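Local coordinates for RctB replication initiator protein (Vibrio cholerae, PDB 5UBD), which probably binds DNA through helix-turn-helix elements to initiate replication of the second chromosome of the cholera pathogen, at residues P12-D17 and F101-A106. The protein carries 1 engineered substitution. Numbering follows the deposited sequence.
Sequences PRTHKD and FEEGLA
One face of the F101 ring is roofed by the backbone of T14 and H15: H15 N stands over the centre of the ring, while T14 C lies nearer the rim, 3.6 Å from F101 CE2. H15 CB extends this cover, 3.7 Å from F101 CE1; the ring edge meets A106 CA and water 1. The H15 imidazole has G104 C at its edge, near the ring plane. L105 O sits obliquely, implausibly close to ND1, so the exact ring placement is doubtful. With CG between its backbone N and carbonyl carbon, H15 (chi1 68°) has its ring beside the 104-106 backbone. No direct hydrogen bond crosses; water 2 makes the clearest link, accepting from H15 N (2.8 Å) and donating to E103 O (2.6 Å). Farther out, T14 and E103 lie side by side, T14 CG2 4.1 Å from E103 CG. Within 12-17, D17 OD2 receives T14 N from above the carboxylate plane (3.2 Å, 171°), bracing the turn, while the R13 guanidinium is taken up by salt bridges to D60 and E67. The loop after strand 8-9 thus lies on a phenyl face from the end of strand 94-101 and on the loop that follows, with H15 N and E103 O sharing one water.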
# COMPACT_ATOMS: atom_id res chain seq x y z
N PRO A 12 5.16 0.79 17.27
CA PRO A 12 5.31 2.25 17.30
C PRO A 12 4.57 3.00 16.21
O PRO A 12 4.86 4.18 15.98
CB PRO A 12 6.82 2.43 17.13
CG PRO A 12 7.22 1.30 16.25
CD PRO A 12 6.32 0.14 16.63
N ARG A 13 3.63 2.34 15.53
CA ARG A 13 2.94 2.97 14.41
C ARG A 13 1.85 3.92 14.90
O ARG A 13 1.14 3.64 15.87
CB ARG A 13 2.33 1.90 13.50
CG ARG A 13 3.35 0.97 12.87
CD ARG A 13 2.72 0.10 11.78
NE ARG A 13 3.71 -0.74 11.11
CZ ARG A 13 4.50 -0.32 10.12
NH1 ARG A 13 4.41 0.93 9.68
NH2 ARG A 13 5.37 -1.15 9.57
N THR A 14 1.74 5.07 14.23
CA THR A 14 0.68 6.04 14.46
C THR A 14 0.10 6.49 13.13
O THR A 14 0.65 6.20 12.06
CB THR A 14 1.18 7.27 15.23
OG1 THR A 14 2.01 8.07 14.38
CG2 THR A 14 1.96 6.86 16.48
N HIS A 15 -1.01 7.23 13.19
CA HIS A 15 -1.60 7.73 11.95
C HIS A 15 -0.72 8.78 11.27
O HIS A 15 -0.87 8.98 10.06
CB HIS A 15 -3.02 8.27 12.20
CG HIS A 15 -3.09 9.51 13.04
ND1 HIS A 15 -3.33 9.48 14.39
CD2 HIS A 15 -2.98 10.82 12.70
CE1 HIS A 15 -3.38 10.72 14.85
NE2 HIS A 15 -3.15 11.55 13.85
N LYS A 16 0.23 9.40 11.99
CA LYS A 16 1.18 10.32 11.34
C LYS A 16 1.94 9.64 10.20
O LYS A 16 2.34 10.33 9.25
CB LYS A 16 2.23 10.88 12.34
CG LYS A 16 1.81 11.92 13.40
CD LYS A 16 1.00 13.10 12.89
CE LYS A 16 0.23 13.74 14.07
NZ LYS A 16 0.95 13.82 15.39
N ASP A 17 2.11 8.32 10.25
CA ASP A 17 2.90 7.62 9.24
C ASP A 17 2.15 7.45 7.92
O ASP A 17 2.78 7.11 6.91
CB ASP A 17 3.33 6.24 9.75
CG ASP A 17 4.07 6.32 11.08
OD1 ASP A 17 4.77 7.32 11.32
OD2 ASP A 17 3.94 5.36 11.89
N PHE A 101 -5.78 2.67 15.68
CA PHE A 101 -4.48 2.62 16.32
C PHE A 101 -4.64 2.56 17.84
O PHE A 101 -5.60 3.10 18.40
CB PHE A 101 -3.64 3.84 15.94
CG PHE A 101 -3.33 3.93 14.48
CD1 PHE A 101 -4.21 4.55 13.60
CD2 PHE A 101 -2.14 3.42 13.97
CE1 PHE A 101 -3.92 4.64 12.25
CE2 PHE A 101 -1.85 3.50 12.62
CZ PHE A 101 -2.74 4.11 11.76
N GLU A 102 -3.69 1.89 18.50
CA GLU A 102 -3.66 1.92 19.95
C GLU A 102 -3.09 3.22 20.49
O GLU A 102 -3.28 3.53 21.67
CB GLU A 102 -2.85 0.73 20.50
CG GLU A 102 -1.36 0.76 20.17
CD GLU A 102 -0.57 -0.27 20.97
OE1 GLU A 102 -1.12 -0.78 21.97
OE2 GLU A 102 0.59 -0.56 20.61
N GLU A 103 -2.40 3.99 19.64
CA GLU A 103 -1.86 5.30 20.00
C GLU A 103 -2.36 6.31 18.98
O GLU A 103 -1.94 6.29 17.82
CB GLU A 103 -0.33 5.27 20.04
CG GLU A 103 0.32 6.63 20.19
CD GLU A 103 0.02 7.28 21.54
OE1 GLU A 103 -0.08 6.54 22.55
OE2 GLU A 103 -0.13 8.51 21.59
N GLY A 104 -3.27 7.19 19.40
CA GLY A 104 -3.80 8.22 18.52
C GLY A 104 -5.04 7.79 17.77
O GLY A 104 -5.54 6.67 17.87
N LEU A 105 -5.56 8.74 16.99
CA LEU A 105 -6.78 8.55 16.23
C LEU A 105 -6.46 8.01 14.84
O LEU A 105 -5.36 8.19 14.31
CB LEU A 105 -7.56 9.86 16.12
CG LEU A 105 -7.93 10.53 17.45
CD1 LEU A 105 -8.44 11.95 17.23
CD2 LEU A 105 -8.96 9.70 18.21
N ALA A 106 -7.45 7.35 14.25
CA ALA A 106 -7.25 6.79 12.92
C ALA A 106 -7.38 7.84 11.84
O ALA A 106 -6.59 7.86 10.89
CB ALA A 106 -8.24 5.66 12.66
O HOH W 1 -0.48 2.66 17.36
O HOH W 2 -2.49 7.51 15.56